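Long-range contacts in aldehyde dehydrogenase (Trypanosoma brucei, PDB 5MYP), which probably catalyses the oxidation of aldehydes to carboxylic acids with NAD+ as cofactor: residues Q41-L46 and H86-M91; R63-H68 and Y313-N318; P97-M102 and D110-Y115; W127-L132 and I252-Q257. One frame throughout, in Å; residues are numbered along the deposited sequence. Where two conformers were deposited one is given.

In the fold
Interactions 2 and 4 form one continuous region, their centres about 8 Å apart. Gln257 of interaction 4 is probably hydrogen-bonded from NE2 to Arg315 O of interaction 2, at 3.0 Å, so the loop just ahead of the predicted active-site Cys259 is tied to the 313-318 loop. The side chain of Asn128 in interaction 4 lies about 5 Å from that of Cys259 and about 9 Å from that of the predicted active-site Glu223. Interaction 1 packs helices with its centre about 25 Å from that of interaction 4. Interaction 3, about 49 Å from interaction 2 between centres, lies on the chain's other side, against the second subunit.

Interaction 1. Residues Q41-L46 and H86-M91; sequences QVLRSL and HLIEHM
While Leu43 and Arg44 meet Ile88 across the contact, the backbone oxygen of Gln41, one turn before Ser45, takes two donors. Ser45 N and Ser45 OG approach Gln41 O from opposite faces of its carbonyl plane, OG at 2.7 Å in the conformer given of two. The contact itself is apolar. The segments, on helix 36-52 and helix 69-95, run nearly antiparallel (158°), their short axes 10.0 Å apart. Leu43 carries most of the contact: its CB slides past Ile88 CG1 at 3.7 Å, the two side chains pointing in opposite directions. Its CD1 meets Met91 CE tip to tip at 3.3 Å, tighter than usual for two methyls; the bend of Met91 at chi3 (-74°) sets that methyl. Leu87 CB lies 4.1 Å from the same Leu43 CD1. Nearer the surface, Arg44, in the conformer given, offers its aliphatic chain, CG resting 3.7 Å from Ile88 CD1 and the two side chains crossing at about a right angle. Leu43 also touches Leu139 of helix 132-143, while Met91 reaches back onto Leu36 and Arg39. With no hydrogen bond crossing, the two segments meet here through van der Waals contact alone.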
# COMPACT_ATOMS: atom_id res chain seq x y z
N GLN A 41 -27.44 0.72 4.89
CA GLN A 41 -28.11 1.08 6.16
C GLN A 41 -27.18 1.84 7.10
O GLN A 41 -27.56 2.88 7.65
CB GLN A 41 -28.67 -0.16 6.88
CG GLN A 41 -29.98 -0.68 6.31
CD GLN A 41 -30.44 -2.00 6.93
OE1 GLN A 41 -31.48 -2.54 6.53
NE2 GLN A 41 -29.68 -2.52 7.90
N VAL A 42 -25.95 1.33 7.27
CA VAL A 42 -24.96 1.96 8.15
C VAL A 42 -24.52 3.33 7.63
O VAL A 42 -24.41 4.29 8.41
CB VAL A 42 -23.72 1.05 8.35
CG1 VAL A 42 -22.58 1.77 9.05
CG2 VAL A 42 -24.11 -0.19 9.14
N LEU A 43 -24.27 3.43 6.32
CA LEU A 43 -23.90 4.70 5.71
C LEU A 43 -25.02 5.74 5.83
O LEU A 43 -24.75 6.88 6.19
CB LEU A 43 -23.50 4.51 4.24
CG LEU A 43 -22.19 3.75 4.01
CD1 LEU A 43 -22.01 3.51 2.52
CD2 LEU A 43 -20.98 4.48 4.59
N ARG A 44 -26.26 5.33 5.53
CA ARG A 44 -27.43 6.21 5.70
C ARG A 44 -27.60 6.68 7.15
O ARG A 44 -27.96 7.83 7.40
CB ARG A 44 -28.71 5.52 5.23
CG ARG A 44 -28.86 5.45 3.72
CD ARG A 44 -30.29 5.12 3.29
NE ARG A 44 -30.94 4.13 4.15
CZ ARG A 44 -31.00 2.81 3.95
NH1 ARG A 44 -30.44 2.23 2.88
NH2 ARG A 44 -31.64 2.05 4.84
N SER A 45 -27.33 5.78 8.12
CA SER A 45 -27.39 6.11 9.55
C SER A 45 -26.29 7.09 9.96
O SER A 45 -26.53 7.97 10.79
CB SER A 45 -27.28 4.85 10.41
OG SER A 45 -28.26 3.89 10.05
N LEU A 46 -25.10 6.95 9.39
CA LEU A 46 -24.01 7.91 9.61
C LEU A 46 -24.29 9.27 8.95
O LEU A 46 -23.89 10.30 9.49
CB LEU A 46 -22.66 7.34 9.15
CG LEU A 46 -22.10 6.25 10.07
CD1 LEU A 46 -20.91 5.54 9.44
CD2 LEU A 46 -21.73 6.80 11.44
N HIS A 86 -21.72 10.04 -2.07
CA HIS A 86 -20.84 9.38 -3.04
C HIS A 86 -20.78 7.87 -2.81
O HIS A 86 -20.98 7.10 -3.74
CB HIS A 86 -19.42 9.98 -2.96
CG HIS A 86 -18.43 9.33 -3.87
ND1 HIS A 86 -17.94 9.93 -5.00
CD2 HIS A 86 -17.83 8.11 -3.81
CE1 HIS A 86 -17.10 9.12 -5.61
NE2 HIS A 86 -17.01 8.01 -4.90
N LEU A 87 -20.49 7.47 -1.58
CA LEU A 87 -20.30 6.05 -1.26
C LEU A 87 -21.58 5.22 -1.43
O LEU A 87 -21.52 4.11 -1.95
CB LEU A 87 -19.71 5.87 0.15
CG LEU A 87 -18.24 6.33 0.29
CD1 LEU A 87 -17.82 6.33 1.75
CD2 LEU A 87 -17.29 5.46 -0.54
N ILE A 88 -22.73 5.77 -1.02
CA ILE A 88 -24.02 5.09 -1.22
C ILE A 88 -24.34 4.98 -2.72
O ILE A 88 -24.66 3.89 -3.20
CB ILE A 88 -25.18 5.79 -0.47
CG1 ILE A 88 -24.97 5.68 1.05
CG2 ILE A 88 -26.53 5.18 -0.85
CD1 ILE A 88 -25.86 6.59 1.87
N GLU A 89 -24.25 6.10 -3.43
CA GLU A 89 -24.55 6.15 -4.88
C GLU A 89 -23.73 5.18 -5.71
O GLU A 89 -24.26 4.55 -6.63
CB GLU A 89 -24.33 7.56 -5.44
CG GLU A 89 -25.40 8.58 -5.09
CD GLU A 89 -24.98 10.01 -5.40
OE1 GLU A 89 -24.06 10.20 -6.23
OE2 GLU A 89 -25.57 10.94 -4.81
N HIS A 90 -22.43 5.07 -5.41
CA HIS A 90 -21.49 4.32 -6.24
C HIS A 90 -21.12 2.92 -5.72
O HIS A 90 -20.33 2.23 -6.36
CB HIS A 90 -20.21 5.14 -6.45
CG HIS A 90 -20.45 6.45 -7.14
ND1 HIS A 90 -20.99 6.54 -8.41
CD2 HIS A 90 -20.21 7.72 -6.74
CE1 HIS A 90 -21.08 7.82 -8.75
NE2 HIS A 90 -20.61 8.55 -7.76
N MET A 91 -21.70 2.48 -4.60
CA MET A 91 -21.31 1.21 -3.97
C MET A 91 -21.46 0.01 -4.90
O MET A 91 -20.56 -0.82 -5.01
CB MET A 91 -22.13 0.93 -2.71
CG MET A 91 -21.65 -0.26 -1.90
SD MET A 91 -22.70 -0.55 -0.47
CE MET A 91 -22.16 0.80 0.57

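Interaction 2. Residues R63-H68 and Y313-N318; sequences RDRRRH and YPRIVN
Arg66 and Arg65 each grip one carbonyl of the 313-318 loop with two nitrogens. Arg66 does so side-on: NE reaches Tyr313 O at 2.8 Å, nearly along the C=O axis, and NH2 reaches the same oxygen at 3.1 Å, from above the carbonyl plane. Arg65, in the conformer given, works end-on, with NH1 at 2.9 Å from Arg315 O and NH2 also bonded to it, the oxygen in the guanidinium plane. Between these grips Arg315 N donates to Arg65 O at 3.0 Å, almost straight (175°). Arg315 in turn sends NH1 to the last turn of helix 54-65, making weak bonds to Arg63 O (2.9 Å) and Asp64 O; a water joins its NH2 to Arg63 O, weakly at the latter. Glu309 forms salt bridges with both Arg315 NH2 and Arg66 NH1, which probably eases the crowding of positive charge. Packing completes the contact: Arg315 CB sits over the centre of the Arg66 guanidinium, 3.8 Å from CZ, and Pro314 CA lies 3.5 Å from Arg65 O. Arg66 leaves the helix with positive phi (54°), and this C-terminal end of helix 54-65, held by arginines, joins the N-terminal helices to the catalytic domain of the aldehyde dehydrogenase fold.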
# COMPACT_ATOMS: atom_id res chain seq x y z
N ARG A 63 -15.98 24.75 20.56
CA ARG A 63 -15.39 24.67 21.90
C ARG A 63 -13.93 24.21 21.84
O ARG A 63 -13.07 24.78 22.51
CB ARG A 63 -16.21 23.73 22.79
CG ARG A 63 -15.88 23.79 24.26
CD ARG A 63 -16.86 22.95 25.06
NE ARG A 63 -16.51 22.86 26.48
CZ ARG A 63 -17.17 22.13 27.38
NH1 ARG A 63 -16.76 22.12 28.65
NH2 ARG A 63 -18.24 21.41 27.03
N ASP A 64 -13.65 23.20 21.01
CA ASP A 64 -12.29 22.67 20.85
C ASP A 64 -11.34 23.60 20.09
O ASP A 64 -10.21 23.82 20.54
CB ASP A 64 -12.32 21.32 20.12
CG ASP A 64 -12.93 20.20 20.95
OD1 ASP A 64 -12.85 20.23 22.20
OD2 ASP A 64 -13.49 19.26 20.35
N ARG A 65 -11.80 24.13 18.95
CA ARG A 65 -10.94 24.87 18.00
C ARG A 65 -11.15 26.39 17.95
O ARG A 65 -10.32 27.10 17.38
CB ARG A 65 -11.15 24.31 16.60
CG ARG A 65 -10.83 22.82 16.45
CD ARG A 65 -9.35 22.57 16.19
NE ARG A 65 -8.50 23.09 17.26
CZ ARG A 65 -7.87 24.25 17.21
NH1 ARG A 65 -7.14 24.65 18.23
NH2 ARG A 65 -7.97 25.02 16.14
N ARG A 66 -12.24 26.88 18.56
CA ARG A 66 -12.73 28.26 18.34
C ARG A 66 -12.95 28.56 16.84
O ARG A 66 -12.78 29.70 16.38
CB ARG A 66 -11.83 29.31 18.99
CG ARG A 66 -12.56 30.62 19.30
CD ARG A 66 -11.69 31.57 20.10
NE ARG A 66 -10.51 31.98 19.35
CZ ARG A 66 -9.33 32.35 19.87
NH1 ARG A 66 -9.13 32.36 21.18
NH2 ARG A 66 -8.34 32.69 19.05
N ARG A 67 -13.34 27.53 16.10
CA ARG A 67 -13.60 27.63 14.68
C ARG A 67 -15.06 28.02 14.50
O ARG A 67 -15.95 27.47 15.17
CB ARG A 67 -13.29 26.28 14.02
CG ARG A 67 -13.43 26.26 12.51
CD ARG A 67 -12.27 25.54 11.83
NE ARG A 67 -11.85 24.28 12.45
CZ ARG A 67 -12.51 23.14 12.37
NH1 ARG A 67 -13.67 23.08 11.73
NH2 ARG A 67 -12.03 22.05 12.95
N HIS A 68 -15.31 28.99 13.61
CA HIS A 68 -16.67 29.49 13.36
C HIS A 68 -17.52 28.41 12.69
O HIS A 68 -17.01 27.61 11.90
CB HIS A 68 -16.62 30.74 12.47
CG HIS A 68 -17.90 31.52 12.43
ND1 HIS A 68 -18.96 31.19 11.62
CD2 HIS A 68 -18.27 32.65 13.09
CE1 HIS A 68 -19.94 32.06 11.80
NE2 HIS A 68 -19.55 32.96 12.68
N TYR A 313 -11.95 33.90 14.81
CA TYR A 313 -10.61 33.44 14.44
C TYR A 313 -10.18 32.28 15.36
O TYR A 313 -10.21 32.42 16.58
CB TYR A 313 -9.62 34.59 14.54
CG TYR A 313 -8.24 34.22 14.05
CD1 TYR A 313 -7.99 34.01 12.70
CD2 TYR A 313 -7.19 34.05 14.94
CE1 TYR A 313 -6.72 33.67 12.24
CE2 TYR A 313 -5.92 33.72 14.51
CZ TYR A 313 -5.69 33.52 13.16
OH TYR A 313 -4.43 33.18 12.72
N PRO A 314 -9.77 31.13 14.77
CA PRO A 314 -9.45 29.96 15.59
C PRO A 314 -8.23 30.09 16.50
O PRO A 314 -7.38 30.96 16.30
CB PRO A 314 -9.22 28.84 14.56
CG PRO A 314 -9.95 29.30 13.36
CD PRO A 314 -9.77 30.78 13.34
N ARG A 315 -8.18 29.20 17.48
CA ARG A 315 -7.18 29.21 18.53
C ARG A 315 -6.04 28.25 18.16
O ARG A 315 -6.25 27.26 17.46
CB ARG A 315 -7.86 28.80 19.86
CG ARG A 315 -8.05 27.31 20.13
CD ARG A 315 -8.12 27.05 21.63
NE ARG A 315 -9.10 27.91 22.29
CZ ARG A 315 -10.42 27.69 22.32
NH1 ARG A 315 -10.99 26.67 21.68
NH2 ARG A 315 -11.21 28.56 22.95
N ILE A 316 -4.84 28.54 18.66
CA ILE A 316 -3.72 27.60 18.62
C ILE A 316 -4.04 26.48 19.62
O ILE A 316 -4.65 26.73 20.66
CB ILE A 316 -2.36 28.27 18.93
CG1 ILE A 316 -2.09 29.46 18.00
CG2 ILE A 316 -1.22 27.26 18.85
CD1 ILE A 316 -2.21 29.16 16.52
N VAL A 317 -3.66 25.25 19.28
CA VAL A 317 -4.06 24.05 20.04
C VAL A 317 -3.72 24.11 21.54
O VAL A 317 -4.54 23.73 22.37
CB VAL A 317 -3.50 22.76 19.40
CG1 VAL A 317 -1.98 22.68 19.49
CG2 VAL A 317 -4.15 21.51 20.00
N ASN A 318 -2.53 24.61 21.87
CA ASN A 318 -2.09 24.70 23.27
C ASN A 318 -0.95 25.72 23.44
O ASN A 318 -0.42 26.23 22.44
CB ASN A 318 -1.69 23.32 23.82
CG ASN A 318 -0.58 22.64 23.02
OD1 ASN A 318 0.33 23.30 22.51
ND2 ASN A 318 -0.66 21.32 22.90
O HOH W 1 -14.04 27.97 21.97

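Interaction 3. Residues P97-M102 and D110-Y115; sequences PVKPTM and DCELQY
Lys99 reaches back to Asp110 and Cys111 by folding its chain: the bends at chi2 (-69°) and chi3 (-78°) turn CD and CE round, although CB points away from the strand. NZ thereby forms a salt bridge with Asp110 OD1 at 2.8 Å, the two side chains crossing at about a right angle, and hydrogen-bonds to Cys111 O at 3.0 Å from above that carbonyl plane. Asp110 has a second cation on its other oxygen, Arg461 at OD2. Further along, Val98 and Leu113 form a single antiparallel, hydrogen-bonded bridge, Leu113 N to Val98 O at 2.8 Å and Val98 N to Leu113 O at 3.0 Å. The chain after helix 69-95 is thus laid along one edge of strand 110-124, whose other neighbour here is strand 454-461; such a beta extension is the oligomerisation element of aldehyde dehydrogenases, and the second subunit packs on it, its Pro432 against Leu113 and its Gly430 against Pro100. Pro100 brings CB to 4.1 Å from Leu113 CG, while Met102, coiled at chi2 and chi3, lays CE 3.9 Å from Cys111 SG. Val98 CG2 comes at the edge of the Tyr115 ring, 4.0 Å from CE2. Pro97 lies side by side with Glu112, CB 3.8 Å from OE1. Gln114 NE2 donates to that same carboxylate oxygen in a nearly straight bond, and the oxygen also forms a salt bridge with Arg461; Gln114 NE2 also bonds to Glu409 of the second subunit.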
# COMPACT_ATOMS: atom_id res chain seq x y z
N PRO A 97 -16.96 -7.12 -10.01
CA PRO A 97 -15.65 -7.54 -10.54
C PRO A 97 -15.24 -6.75 -11.79
O PRO A 97 -16.10 -6.36 -12.58
CB PRO A 97 -15.86 -9.02 -10.90
CG PRO A 97 -17.05 -9.45 -10.12
CD PRO A 97 -17.92 -8.24 -10.02
N VAL A 98 -13.94 -6.53 -11.93
CA VAL A 98 -13.34 -5.90 -13.11
C VAL A 98 -12.72 -6.98 -14.00
O VAL A 98 -12.13 -7.94 -13.49
CB VAL A 98 -12.26 -4.87 -12.68
CG1 VAL A 98 -11.49 -4.32 -13.87
CG2 VAL A 98 -12.89 -3.73 -11.89
N LYS A 99 -12.87 -6.82 -15.31
CA LYS A 99 -12.27 -7.73 -16.29
C LYS A 99 -10.91 -7.17 -16.72
O LYS A 99 -10.87 -6.20 -17.49
CB LYS A 99 -13.19 -7.91 -17.50
CG LYS A 99 -14.58 -8.46 -17.18
CD LYS A 99 -14.57 -9.91 -16.72
CE LYS A 99 -14.42 -10.89 -17.88
NZ LYS A 99 -14.06 -12.25 -17.40
N PRO A 100 -9.80 -7.75 -16.24
CA PRO A 100 -8.48 -7.21 -16.59
C PRO A 100 -8.07 -7.48 -18.03
O PRO A 100 -8.55 -8.43 -18.65
CB PRO A 100 -7.55 -7.94 -15.64
CG PRO A 100 -8.19 -9.27 -15.46
CD PRO A 100 -9.67 -9.00 -15.48
N THR A 101 -7.17 -6.65 -18.55
CA THR A 101 -6.58 -6.83 -19.87
C THR A 101 -5.55 -7.96 -19.80
O THR A 101 -4.53 -7.83 -19.12
CB THR A 101 -5.91 -5.54 -20.36
OG1 THR A 101 -6.89 -4.49 -20.41
CG2 THR A 101 -5.30 -5.72 -21.76
N MET A 102 -5.84 -9.06 -20.50
CA MET A 102 -4.99 -10.25 -20.49
C MET A 102 -4.17 -10.37 -21.77
O MET A 102 -4.65 -10.04 -22.85
CB MET A 102 -5.84 -11.50 -20.28
CG MET A 102 -6.67 -11.52 -18.99
SD MET A 102 -5.71 -11.23 -17.49
CE MET A 102 -4.57 -12.62 -17.49
N ASP A 110 -10.68 -17.36 -18.44
CA ASP A 110 -11.65 -16.42 -17.90
C ASP A 110 -11.10 -15.82 -16.60
O ASP A 110 -11.08 -16.49 -15.57
CB ASP A 110 -12.99 -17.13 -17.65
CG ASP A 110 -13.98 -16.28 -16.86
OD1 ASP A 110 -14.07 -15.06 -17.14
OD2 ASP A 110 -14.66 -16.82 -15.96
N CYS A 111 -10.67 -14.55 -16.67
CA CYS A 111 -10.07 -13.86 -15.51
C CYS A 111 -10.90 -12.67 -15.01
O CYS A 111 -11.54 -11.98 -15.80
CB CYS A 111 -8.65 -13.40 -15.87
SG CYS A 111 -7.54 -14.77 -16.28
N GLU A 112 -10.84 -12.44 -13.69
CA GLU A 112 -11.56 -11.36 -13.01
C GLU A 112 -10.73 -10.81 -11.86
O GLU A 112 -9.93 -11.53 -11.27
CB GLU A 112 -12.85 -11.89 -12.38
CG GLU A 112 -14.04 -12.04 -13.32
CD GLU A 112 -15.31 -12.43 -12.55
OE1 GLU A 112 -15.24 -12.74 -11.34
OE2 GLU A 112 -16.39 -12.44 -13.17
N LEU A 113 -10.94 -9.53 -11.54
CA LEU A 113 -10.42 -8.92 -10.31
C LEU A 113 -11.62 -8.62 -9.41
O LEU A 113 -12.41 -7.73 -9.71
CB LEU A 113 -9.63 -7.65 -10.62
CG LEU A 113 -8.51 -7.77 -11.66
CD1 LEU A 113 -7.80 -6.43 -11.83
CD2 LEU A 113 -7.52 -8.87 -11.31
N GLN A 114 -11.77 -9.40 -8.34
CA GLN A 114 -12.87 -9.22 -7.39
C GLN A 114 -12.38 -8.37 -6.23
O GLN A 114 -11.18 -8.32 -5.96
CB GLN A 114 -13.37 -10.58 -6.87
CG GLN A 114 -13.94 -11.50 -7.94
CD GLN A 114 -14.42 -12.84 -7.40
OE1 GLN A 114 -14.33 -13.11 -6.20
NE2 GLN A 114 -14.93 -13.69 -8.29
N TYR A 115 -13.30 -7.69 -5.55
CA TYR A 115 -12.98 -6.91 -4.35
C TYR A 115 -13.63 -7.56 -3.15
O TYR A 115 -14.81 -7.88 -3.20
CB TYR A 115 -13.46 -5.47 -4.50
CG TYR A 115 -12.71 -4.74 -5.58
CD1 TYR A 115 -11.52 -4.07 -5.29
CD2 TYR A 115 -13.15 -4.75 -6.90
CE1 TYR A 115 -10.81 -3.40 -6.28
CE2 TYR A 115 -12.45 -4.09 -7.90
CZ TYR A 115 -11.29 -3.41 -7.58
OH TYR A 115 -10.60 -2.75 -8.57

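Interaction 4. Residues W127-L132 and I252-Q257; sequences WNYPLL and IINAGQ
The Trp127 ring presents its edge to Gln257, whose OE1 lies near the indole plane at 3.5 Å from CH2, with ring and amide planes 69° apart. One face of the indole carries Asn128 CB, displaced toward the rim. The Tyr129 ring has Asn254 ND2 over one face; these two side chains meet tip to tip, Tyr129 OH 3.3 Å from Asn254 CB, and the hydroxyl is hydrogen-bonded to Thr258 OG1. Beside them, Gln257 O is gripped by two amides from opposite faces of its plane: Asn128 ND2 at 3.1 Å (163° at the hydrogen) and Asn254 ND2 at 2.8 Å. Chi1 of Asn128 (67°) sets CG between backbone N and carbonyl carbon, and Gln257 O lies in the plane of the Asn128 amide. This junction lies beside the predicted active-site Cys259, whose side chain is about 5 Å from that of Asn128; the position of Asn128 is consistent with that of the asparagine lining the oxyanion hole in other aldehyde dehydrogenases. Bonds within the 252-257 loop help define its turn. Asn254, Ala255 and Gly256 all have positive phi; the turn is closed by Gln257 N to Asn254 O, and Gln257 NE2 reaches the same oxygen from the opposite face at 2.9 Å. Outside the two segments, Gln257 OE1 accepts from Val317 N, and Asn254 OD1 from Arg65 NH2 and Arg67 NE.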
# COMPACT_ATOMS: atom_id res chain seq x y z
N TRP A 127 -6.78 16.04 15.83
CA TRP A 127 -7.52 17.10 16.56
C TRP A 127 -7.93 18.31 15.71
O TRP A 127 -8.85 19.03 16.11
CB TRP A 127 -6.71 17.59 17.77
CG TRP A 127 -5.33 18.06 17.44
CD1 TRP A 127 -4.17 17.33 17.52
CD2 TRP A 127 -4.95 19.35 16.96
NE1 TRP A 127 -3.10 18.09 17.12
CE2 TRP A 127 -3.55 19.34 16.78
CE3 TRP A 127 -5.66 20.53 16.69
CZ2 TRP A 127 -2.85 20.46 16.33
CZ3 TRP A 127 -4.96 21.64 16.22
CH2 TRP A 127 -3.57 21.59 16.05
N ASN A 128 -7.26 18.55 14.59
CA ASN A 128 -7.41 19.82 13.85
C ASN A 128 -8.74 19.92 13.08
O ASN A 128 -9.34 21.00 13.02
CB ASN A 128 -6.19 20.11 12.96
CG ASN A 128 -6.04 19.13 11.81
OD1 ASN A 128 -6.40 17.96 11.92
ND2 ASN A 128 -5.49 19.61 10.70
N TYR A 129 -9.17 18.81 12.48
CA TYR A 129 -10.52 18.68 11.92
C TYR A 129 -11.08 17.37 12.49
O TYR A 129 -11.04 16.34 11.83
CB TYR A 129 -10.50 18.70 10.40
CG TYR A 129 -9.99 20.01 9.85
CD1 TYR A 129 -10.86 21.08 9.63
CD2 TYR A 129 -8.64 20.20 9.60
CE1 TYR A 129 -10.39 22.30 9.15
CE2 TYR A 129 -8.16 21.40 9.12
CZ TYR A 129 -9.03 22.45 8.89
OH TYR A 129 -8.53 23.65 8.41
N PRO A 130 -11.55 17.42 13.75
CA PRO A 130 -11.77 16.21 14.53
C PRO A 130 -12.97 15.36 14.14
O PRO A 130 -13.03 14.20 14.54
CB PRO A 130 -11.91 16.73 15.96
CG PRO A 130 -12.47 18.11 15.80
CD PRO A 130 -11.91 18.64 14.51
N LEU A 131 -13.92 15.92 13.38
CA LEU A 131 -15.05 15.14 12.87
C LEU A 131 -14.72 14.56 11.49
O LEU A 131 -14.87 13.36 11.27
CB LEU A 131 -16.32 15.99 12.80
CG LEU A 131 -17.63 15.23 12.55
CD1 LEU A 131 -17.91 14.26 13.68
CD2 LEU A 131 -18.78 16.20 12.35
N LEU A 132 -14.26 15.41 10.58
CA LEU A 132 -13.89 14.99 9.22
C LEU A 132 -12.87 13.85 9.22
O LEU A 132 -13.08 12.84 8.55
CB LEU A 132 -13.31 16.17 8.43
CG LEU A 132 -12.92 15.92 6.97
CD1 LEU A 132 -14.16 15.71 6.13
CD2 LEU A 132 -12.07 17.06 6.44
N ILE A 252 -5.55 31.24 6.93
CA ILE A 252 -6.45 31.71 8.00
C ILE A 252 -7.33 30.59 8.57
O ILE A 252 -7.59 30.57 9.78
CB ILE A 252 -7.29 32.93 7.53
CG1 ILE A 252 -6.41 34.19 7.52
CG2 ILE A 252 -8.52 33.16 8.42
CD1 ILE A 252 -7.06 35.41 6.89
N ILE A 253 -7.78 29.67 7.72
CA ILE A 253 -8.62 28.56 8.19
C ILE A 253 -7.89 27.74 9.27
O ILE A 253 -6.71 27.39 9.10
CB ILE A 253 -9.15 27.65 7.05
CG1 ILE A 253 -8.00 26.99 6.26
CG2 ILE A 253 -10.07 28.43 6.13
CD1 ILE A 253 -8.48 26.07 5.16
N ASN A 254 -8.58 27.51 10.38
CA ASN A 254 -8.03 26.81 11.55
C ASN A 254 -6.73 27.41 12.11
O ASN A 254 -5.93 26.70 12.74
CB ASN A 254 -7.86 25.31 11.20
CG ASN A 254 -8.09 24.40 12.39
OD1 ASN A 254 -8.94 24.66 13.24
ND2 ASN A 254 -7.35 23.31 12.44
N ALA A 255 -6.54 28.72 11.91
CA ALA A 255 -5.31 29.42 12.31
C ALA A 255 -4.03 28.74 11.80
O ALA A 255 -3.06 28.59 12.55
CB ALA A 255 -5.28 29.60 13.82
N GLY A 256 -4.05 28.31 10.54
CA GLY A 256 -2.90 27.67 9.89
C GLY A 256 -2.68 26.20 10.18
O GLY A 256 -1.79 25.59 9.59
N GLN A 257 -3.51 25.61 11.05
CA GLN A 257 -3.29 24.26 11.56
C GLN A 257 -4.00 23.25 10.66
O GLN A 257 -4.99 22.62 11.04
CB GLN A 257 -3.76 24.17 13.02
CG GLN A 257 -2.94 25.06 13.95
CD GLN A 257 -3.60 25.34 15.29
OE1 GLN A 257 -3.04 25.04 16.34
NE2 GLN A 257 -4.79 25.93 15.25